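Local structure of beta-hydroxyacyl-(Acyl-carrier-protein) dehydratase FabA/FabZ (6QSR) at residues G72-A86 with P119-M131. The protein is a hotdog-fold subunit of the ApeI:P dehydratase heterocomplex of aryl polyene pigment biosynthesis and probably acts as a lyase on 3-hydroxyacyl chains carried by acyl carrier protein. Sequence-based numbering, arbitrary orientation.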
ATOM      1  N   GLY B  72     -19.519   1.190   0.248  1.00 21.94           N
ATOM      2  CA  GLY B  72     -19.264  -0.208   0.626  1.00 21.76           C
ATOM      3  C   GLY B  72     -18.197  -0.948  -0.175  1.00 20.79           C
ATOM      4  O   GLY B  72     -18.055  -2.171  -0.021  1.00 22.03           O
ATOM      5  N   HIS B  73     -17.440  -0.228  -1.012  1.00 18.98           N
ATOM      6  CA  HIS B  73     -16.439  -0.842  -1.895  1.00 18.08           C
ATOM      7  C   HIS B  73     -15.009  -0.530  -1.462  1.00 17.79           C
ATOM      8  O   HIS B  73     -14.759   0.500  -0.847  1.00 19.31           O
ATOM      9  CB  HIS B  73     -16.667  -0.405  -3.351  1.00 19.18           C
ATOM     10  CG  HIS B  73     -18.085  -0.554  -3.800  1.00 21.90           C
ATOM     11  ND1 HIS B  73     -18.814  -1.705  -3.583  1.00 24.31           N
ATOM     12  CD2 HIS B  73     -18.921   0.307  -4.427  1.00 22.41           C
ATOM     13  CE1 HIS B  73     -20.032  -1.552  -4.064  1.00 24.75           C
ATOM     14  NE2 HIS B  73     -20.125  -0.340  -4.580  1.00 24.47           N
ATOM     15  N   LEU B  74     -14.091  -1.452  -1.762  1.00 17.69           N
ATOM     16  CA  LEU B  74     -12.664  -1.278  -1.485  1.00 16.62           C
ATOM     17  C   LEU B  74     -12.028  -0.546  -2.648  1.00 16.62           C
ATOM     18  O   LEU B  74     -12.020  -1.067  -3.758  1.00 18.74           O
ATOM     19  CB  LEU B  74     -11.964  -2.634  -1.303  1.00 15.41           C
ATOM     20  CG  LEU B  74     -10.457  -2.562  -1.000  1.00 14.37           C
ATOM     21  CD1 LEU B  74     -10.209  -2.013   0.400  1.00 12.74           C
ATOM     22  CD2 LEU B  74      -9.763  -3.913  -1.213  1.00 13.92           C
ATOM     23  N   PRO B  75     -11.462   0.651  -2.408  1.00 16.08           N
ATOM     24  CA  PRO B  75     -10.831   1.360  -3.520  1.00 16.64           C
ATOM     25  C   PRO B  75      -9.724   0.540  -4.192  1.00 17.06           C
ATOM     26  O   PRO B  75      -9.024  -0.226  -3.519  1.00 16.16           O
ATOM     27  CB  PRO B  75     -10.254   2.607  -2.852  1.00 15.39           C
ATOM     28  CG  PRO B  75     -11.135   2.843  -1.684  1.00 15.36           C
ATOM     29  CD  PRO B  75     -11.462   1.466  -1.180  1.00 15.90           C
ATOM     30  N   GLY B  76      -9.598   0.707  -5.512  1.00 17.17           N
ATOM     31  CA  GLY B  76      -8.640  -0.027  -6.333  1.00 18.02           C
ATOM     32  C   GLY B  76      -7.189   0.064  -5.918  1.00 16.83           C
ATOM     33  O   GLY B  76      -6.442  -0.887  -6.094  1.00 14.65           O
ATOM     34  N   TRP B  77      -6.795   1.218  -5.379  1.00 18.06           N
ATOM     35  CA  TRP B  77      -5.416   1.437  -4.936  1.00 17.33           C
ATOM     36  C   TRP B  77      -4.944   0.548  -3.783  1.00 17.42           C
ATOM     37  O   TRP B  77      -3.734   0.314  -3.638  1.00 16.70           O
ATOM     38  CB  TRP B  77      -5.149   2.918  -4.627  1.00 16.29           C
ATOM     39  CG  TRP B  77      -6.020   3.565  -3.587  1.00 16.52           C
ATOM     40  CD1 TRP B  77      -5.817   3.578  -2.241  1.00 15.56           C
ATOM     41  CD2 TRP B  77      -7.188   4.361  -3.826  1.00 16.15           C
ATOM     42  NE1 TRP B  77      -6.802   4.300  -1.627  1.00 16.41           N
ATOM     43  CE2 TRP B  77      -7.655   4.799  -2.575  1.00 16.10           C
ATOM     44  CE3 TRP B  77      -7.902   4.723  -4.981  1.00 16.07           C
ATOM     45  CZ2 TRP B  77      -8.803   5.597  -2.431  1.00 16.18           C
ATOM     46  CZ3 TRP B  77      -9.046   5.524  -4.840  1.00 16.04           C
ATOM     47  CH2 TRP B  77      -9.480   5.951  -3.573  1.00 16.89           C
ATOM     48  N   PHE B  78      -5.879  -0.004  -3.007  1.00 18.46           N
ATOM     49  CA  PHE B  78      -5.535  -1.030  -2.004  1.00 17.43           C
ATOM     50  C   PHE B  78      -4.968  -2.341  -2.592  1.00 18.57           C
ATOM     51  O   PHE B  78      -4.429  -3.160  -1.852  1.00 20.23           O
ATOM     52  CB  PHE B  78      -6.724  -1.317  -1.072  1.00 16.23           C
ATOM     53  CG  PHE B  78      -6.965  -0.232  -0.081  1.00 17.58           C
ATOM     54  CD1 PHE B  78      -6.314  -0.241   1.141  1.00 19.28           C
ATOM     55  CD2 PHE B  78      -7.793   0.844  -0.387  1.00 18.06           C
ATOM     56  CE1 PHE B  78      -6.503   0.788   2.046  1.00 19.44           C
ATOM     57  CE2 PHE B  78      -7.989   1.876   0.515  1.00 18.30           C
ATOM     58  CZ  PHE B  78      -7.344   1.848   1.741  1.00 19.70           C
ATOM     59  N   ALA B  79      -5.102  -2.544  -3.906  1.00 18.43           N
ATOM     60  CA  ALA B  79      -4.408  -3.616  -4.611  1.00 17.99           C
ATOM     61  C   ALA B  79      -2.908  -3.700  -4.295  1.00 18.86           C
ATOM     62  O   ALA B  79      -2.370  -4.798  -4.132  1.00 20.11           O
ATOM     63  CB  ALA B  79      -4.618  -3.478  -6.120  1.00 18.66           C
ATOM     64  N   ILE B  80      -2.233  -2.555  -4.201  1.00 20.06           N
ATOM     65  CA  ILE B  80      -0.802  -2.572  -3.893  1.00 21.73           C
ATOM     66  C   ILE B  80      -0.503  -3.132  -2.503  1.00 19.57           C
ATOM     67  O   ILE B  80       0.488  -3.854  -2.337  1.00 18.74           O
ATOM     68  CB  ILE B  80      -0.097  -1.205  -4.074  1.00 23.39           C
ATOM     69  CG1 ILE B  80      -0.688  -0.107  -3.184  1.00 23.02           C
ATOM     70  CG2 ILE B  80      -0.158  -0.798  -5.531  1.00 29.32           C
ATOM     71  CD1 ILE B  80       0.316   0.559  -2.272  1.00 26.89           C
ATOM     72  N   GLU B  81      -1.367  -2.837  -1.530  1.00 20.13           N
ATOM     73  CA  GLU B  81      -1.196  -3.331  -0.161  1.00 19.70           C
ATOM     74  C   GLU B  81      -1.538  -4.816  -0.040  1.00 19.32           C
ATOM     75  O   GLU B  81      -0.880  -5.535   0.701  1.00 21.50           O
ATOM     76  CB  GLU B  81      -2.038  -2.526   0.837  1.00 19.84           C
ATOM     77  CG  GLU B  81      -1.835  -2.895   2.314  1.00 24.72           C
ATOM     78  CD  GLU B  81      -0.418  -2.666   2.830  1.00 28.55           C
ATOM     79  OE1 GLU B  81       0.353  -1.928   2.186  1.00 34.80           O
ATOM     80  OE2 GLU B  81      -0.065  -3.223   3.893  1.00 25.15           O
ATOM     81  N   MET B  82      -2.576  -5.268  -0.736  1.00 19.23           N
ATOM     82  CA  MET B  82      -2.886  -6.692  -0.771  1.00 19.32           C
ATOM     83  C   MET B  82      -1.743  -7.475  -1.462  1.00 18.32           C
ATOM     84  O   MET B  82      -1.307  -8.510  -0.965  1.00 17.30           O
ATOM     85  CB  MET B  82      -4.246  -6.941  -1.430  1.00 20.34           C
ATOM     86  CG  MET B  82      -5.438  -6.402  -0.625  1.00 20.47           C
ATOM     87  SD  MET B  82      -7.031  -6.769  -1.396  1.00 22.30           S
ATOM     88  CE  MET B  82      -6.994  -5.574  -2.723  1.00 19.94           C
ATOM     89  N   MET B  83      -1.228  -6.950  -2.573  1.00 18.98           N
ATOM     90  CA  MET B  83      -0.078  -7.564  -3.265  1.00 20.83           C
ATOM     91  C   MET B  83       1.199  -7.554  -2.425  1.00 20.41           C
ATOM     92  O   MET B  83       1.936  -8.553  -2.389  1.00 21.35           O
ATOM     93  CB  MET B  83       0.156  -6.891  -4.615  1.00 23.15           C
ATOM     94  CG  MET B  83      -0.869  -7.291  -5.659  1.00 25.66           C
ATOM     95  SD  MET B  83      -0.573  -6.500  -7.256  1.00 34.11           S
ATOM     96  CE  MET B  83      -1.508  -5.002  -7.065  1.00 33.52           C
ATOM     97  N   ALA B  84       1.439  -6.440  -1.738  1.00 19.45           N
ATOM     98  CA  ALA B  84       2.588  -6.307  -0.846  1.00 18.99           C
ATOM     99  C   ALA B  84       2.542  -7.336   0.273  1.00 19.12           C
ATOM    100  O   ALA B  84       3.554  -7.998   0.565  1.00 18.72           O
ATOM    101  CB  ALA B  84       2.649  -4.904  -0.261  1.00 19.33           C
ATOM    102  N   GLN B  85       1.369  -7.492   0.877  1.00 18.03           N
ATOM    103  CA  GLN B  85       1.207  -8.456   1.961  1.00 19.45           C
ATOM    104  C   GLN B  85       1.320  -9.898   1.489  1.00 18.52           C
ATOM    105  O   GLN B  85       1.838 -10.724   2.225  1.00 20.11           O
ATOM    106  CB  GLN B  85      -0.087  -8.215   2.738  1.00 18.95           C
ATOM    107  CG  GLN B  85       0.029  -6.992   3.627  1.00 21.09           C
ATOM    108  CD  GLN B  85      -1.157  -6.780   4.542  1.00 20.85           C
ATOM    109  OE1 GLN B  85      -1.884  -7.719   4.877  1.00 22.48           O
ATOM    110  NE2 GLN B  85      -1.354  -5.539   4.959  1.00 21.49           N
ATOM    111  N   ALA B  86       0.883 -10.191   0.264  1.00 17.75           N
ATOM    112  CA  ALA B  86       1.090 -11.514  -0.317  1.00 18.19           C
ATOM    113  C   ALA B  86       2.579 -11.847  -0.431  1.00 18.29           C
ATOM    114  O   ALA B  86       2.982 -12.971  -0.142  1.00 18.65           O
ATOM    115  CB  ALA B  86       0.415 -11.628  -1.682  1.00 16.64           C
ATOM    116  N   PRO B 119     -12.384   0.894 -10.684  1.00 23.36           N
ATOM    117  CA  PRO B 119     -11.975   1.892  -9.689  1.00 22.03           C
ATOM    118  C   PRO B 119     -12.063   1.404  -8.244  1.00 20.49           C
ATOM    119  O   PRO B 119     -11.329   1.901  -7.384  1.00 20.98           O
ATOM    120  CB  PRO B 119     -12.938   3.056  -9.943  1.00 24.43           C
ATOM    121  CG  PRO B 119     -14.102   2.483 -10.649  1.00 25.66           C
ATOM    122  CD  PRO B 119     -13.595   1.310 -11.419  1.00 25.43           C
ATOM    123  N   ALA B 120     -12.947   0.441  -7.984  1.00 19.76           N
ATOM    124  CA  ALA B 120     -13.079  -0.165  -6.655  1.00 20.02           C
ATOM    125  C   ALA B 120     -13.498  -1.616  -6.770  1.00 19.74           C
ATOM    126  O   ALA B 120     -14.067  -2.030  -7.792  1.00 19.91           O
ATOM    127  CB  ALA B 120     -14.080   0.609  -5.808  1.00 20.33           C
ATOM    128  N   PHE B 121     -13.198  -2.394  -5.730  1.00 18.22           N
ATOM    129  CA  PHE B 121     -13.633  -3.793  -5.669  1.00 18.98           C
ATOM    130  C   PHE B 121     -14.958  -3.864  -4.930  1.00 20.34           C
ATOM    131  O   PHE B 121     -15.060  -3.442  -3.773  1.00 19.18           O
ATOM    132  CB  PHE B 121     -12.592  -4.656  -4.956  1.00 19.41           C
ATOM    133  CG  PHE B 121     -11.224  -4.600  -5.583  1.00 19.60           C
ATOM    134  CD1 PHE B 121     -10.222  -3.810  -5.030  1.00 19.16           C
ATOM    135  CD2 PHE B 121     -10.932  -5.344  -6.726  1.00 20.95           C
ATOM    136  CE1 PHE B 121      -8.953  -3.762  -5.610  1.00 20.33           C
ATOM    137  CE2 PHE B 121      -9.665  -5.304  -7.307  1.00 20.70           C
ATOM    138  CZ  PHE B 121      -8.683  -4.497  -6.751  1.00 21.15           C
ATOM    139  N   THR B 122     -15.969  -4.427  -5.588  1.00 22.05           N
ATOM    140  CA  THR B 122     -17.319  -4.409  -5.053  1.00 25.20           C
ATOM    141  C   THR B 122     -17.453  -5.339  -3.849  1.00 24.24           C
ATOM    142  O   THR B 122     -16.803  -6.387  -3.769  1.00 23.24           O
ATOM    143  CB  THR B 122     -18.372  -4.744  -6.132  1.00 29.25           C
ATOM    144  OG1 THR B 122     -18.051  -5.990  -6.741  1.00 33.59           O
ATOM    145  CG2 THR B 122     -18.401  -3.672  -7.209  1.00 31.31           C
ATOM    146  N   GLN B 123     -18.280  -4.905  -2.903  1.00 26.08           N
ATOM    147  CA  GLN B 123     -18.713  -5.691  -1.751  1.00 27.39           C
ATOM    148  C   GLN B 123     -19.146  -7.091  -2.184  1.00 26.64           C
ATOM    149  O   GLN B 123     -19.901  -7.229  -3.146  1.00 26.12           O
ATOM    150  CB  GLN B 123     -19.908  -4.987  -1.088  1.00 30.39           C
ATOM    151  CG  GLN B 123     -20.264  -5.505   0.292  1.00 33.76           C
ATOM    152  CD  GLN B 123     -19.799  -4.563   1.377  1.00 41.36           C
ATOM    153  OE1 GLN B 123     -20.445  -3.542   1.652  1.00 40.68           O
ATOM    154  NE2 GLN B 123     -18.660  -4.883   1.990  1.00 45.35           N
ATOM    155  N   GLY B 124     -18.654  -8.114  -1.485  1.00 26.37           N
ATOM    156  CA  GLY B 124     -18.912  -9.518  -1.835  1.00 28.85           C
ATOM    157  C   GLY B 124     -17.899 -10.196  -2.758  1.00 29.12           C
ATOM    158  O   GLY B 124     -17.955 -11.413  -2.938  1.00 28.89           O
ATOM    159  N   SER B 125     -16.990  -9.427  -3.358  1.00 26.73           N
ATOM    160  CA  SER B 125     -15.955  -9.991  -4.225  1.00 23.10           C
ATOM    161  C   SER B 125     -14.950 -10.832  -3.444  1.00 21.70           C
ATOM    162  O   SER B 125     -14.421 -10.382  -2.430  1.00 23.39           O
ATOM    163  CB  SER B 125     -15.195  -8.889  -4.960  1.00 23.09           C
ATOM    164  OG  SER B 125     -16.062  -8.110  -5.756  1.00 26.25           O
ATOM    165  N   VAL B 126     -14.704 -12.045  -3.929  1.00 21.60           N
ATOM    166  CA  VAL B 126     -13.640 -12.911  -3.432  1.00 21.58           C
ATOM    167  C   VAL B 126     -12.415 -12.656  -4.298  1.00 19.28           C
ATOM    168  O   VAL B 126     -12.430 -12.930  -5.495  1.00 20.06           O
ATOM    169  CB  VAL B 126     -14.069 -14.391  -3.458  1.00 22.30           C
ATOM    170  CG1 VAL B 126     -12.956 -15.297  -2.940  1.00 23.42           C
ATOM    171  CG2 VAL B 126     -15.323 -14.559  -2.618  1.00 23.43           C
ATOM    172  N   LEU B 127     -11.375 -12.076  -3.696  1.00 18.94           N
ATOM    173  CA  LEU B 127     -10.179 -11.656  -4.427  1.00 19.05           C
ATOM    174  C   LEU B 127      -9.031 -12.656  -4.279  1.00 17.96           C
ATOM    175  O   LEU B 127      -8.670 -13.031  -3.167  1.00 19.62           O
ATOM    176  CB  LEU B 127      -9.738 -10.261  -3.946  1.00 18.70           C
ATOM    177  CG  LEU B 127     -10.758  -9.142  -4.204  1.00 18.46           C
ATOM    178  CD1 LEU B 127     -10.167  -7.815  -3.781  1.00 20.15           C
ATOM    179  CD2 LEU B 127     -11.193  -9.087  -5.667  1.00 19.46           C
ATOM    180  N   ASP B 128      -8.471 -13.080  -5.407  1.00 17.90           N
ATOM    181  CA  ASP B 128      -7.286 -13.954  -5.428  1.00 19.34           C
ATOM    182  C   ASP B 128      -6.063 -13.117  -5.741  1.00 18.90           C
ATOM    183  O   ASP B 128      -5.979 -12.515  -6.814  1.00 19.72           O
ATOM    184  CB  ASP B 128      -7.436 -15.069  -6.466  1.00 21.97           C
ATOM    185  CG  ASP B 128      -8.458 -16.106  -6.051  1.00 23.62           C
ATOM    186  OD1 ASP B 128      -8.314 -16.678  -4.948  1.00 23.51           O
ATOM    187  OD2 ASP B 128      -9.411 -16.342  -6.826  1.00 25.51           O
ATOM    188  N   ILE B 129      -5.123 -13.069  -4.796  1.00 18.40           N
ATOM    189  CA  ILE B 129      -3.888 -12.316  -4.973  1.00 18.55           C
ATOM    190  C   ILE B 129      -2.754 -13.311  -5.255  1.00 18.99           C
ATOM    191  O   ILE B 129      -2.406 -14.127  -4.401  1.00 19.72           O
ATOM    192  CB  ILE B 129      -3.596 -11.423  -3.750  1.00 19.78           C
ATOM    193  CG1 ILE B 129      -4.755 -10.432  -3.519  1.00 22.27           C
ATOM    194  CG2 ILE B 129      -2.311 -10.633  -3.954  1.00 20.34           C
ATOM    195  CD1 ILE B 129      -5.835 -10.933  -2.594  1.00 23.80           C
ATOM    196  N   GLN B 130      -2.205 -13.253  -6.468  1.00 19.80           N
ATOM    197  CA  GLN B 130      -1.197 -14.223  -6.933  1.00 21.80           C
ATOM    198  C   GLN B 130       0.064 -13.478  -7.358  1.00 22.85           C
ATOM    199  O   GLN B 130       0.027 -12.700  -8.319  1.00 25.75           O
ATOM    200  CB  GLN B 130      -1.759 -15.061  -8.085  1.00 24.38           C
ATOM    201  CG  GLN B 130      -2.766 -16.109  -7.626  1.00 27.87           C
ATOM    202  CD  GLN B 130      -3.318 -16.957  -8.761  1.00 33.97           C
ATOM    203  OE1 GLN B 130      -2.697 -17.941  -9.181  1.00 41.22           O
ATOM    204  NE2 GLN B 130      -4.503 -16.597  -9.246  1.00 32.99           N
ATOM    205  N   MET B 131       1.162 -13.696  -6.627  1.00 23.73           N
ATOM    206  CA  MET B 131       2.451 -13.030  -6.891  1.00 23.08           C
ATOM    207  C   MET B 131       3.507 -14.044  -7.371  1.00 24.28           C
ATOM    208  O   MET B 131       3.600 -15.150  -6.829  1.00 23.60           O
ATOM    209  CB  MET B 131       2.963 -12.301  -5.641  1.00 23.31           C
ATOM    210  CG  MET B 131       1.965 -11.355  -4.966  1.00 25.45           C
ATOM    211  SD  MET B 131       1.376 -10.075  -6.092  1.00 29.08           S
ATOM    212  CE  MET B 131       2.815  -9.008  -6.217  1.00 24.27           C
TER
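Leu-74 and Phe-121 form the hydrogen-bonded pair of a short antiparallel bridge just ahead of the central helix of this hotdog fold, the helix that the curved sheet wraps. Phe-121 N gives the shorter of their two bonds, 2.7 Å to Leu-74 O, and Leu-74 N returns one of 3.0 Å to Phe-121 O. Two residues on, past the non-hydrogen-bonded Pro-75/Ala-120 pair, Gly-76 N reaches Pro-119 O at 2.8 Å, its donor standing 36° out of the carbonyl plane. Beyond the Leu-74/Phe-121 pair, away from the helix, Gln-123 N points at the edge of the His-73 ring in a weak bond to ND1, while Thr-122 CG2 lies over one face of the ring, toward its rim.

The apolar contacts continue from this bridge along the helix, whose segment 79-86 crosses strand 126-131 at -57° with the axes 8.2 Å apart. The Phe-121 ring is wedged between the two: Ala-79 CB sits at its edge, Leu-127 CD1 covers one face near the rim, and Met-82 CE approaches CE1 obliquely. Met-82 is extended as far as SD and bends only at chi3 (-75°), which brings CE against both Phe-121 CE1 and Leu-127 CD1. Val-155 and Cys-116 of the sheet also touch Phe-121, making it part of the buried core.

Farther along, Ile-129 CG2 packs on Ala-86 CB and the backbone of Met-82. Met-131 is folded at both chi2 and chi3, crossing Met-83 at about a right angle, and its SD rests 3.6 Å from Met-83 CG while its own CG lies 3.6 Å from Ala-86 CB.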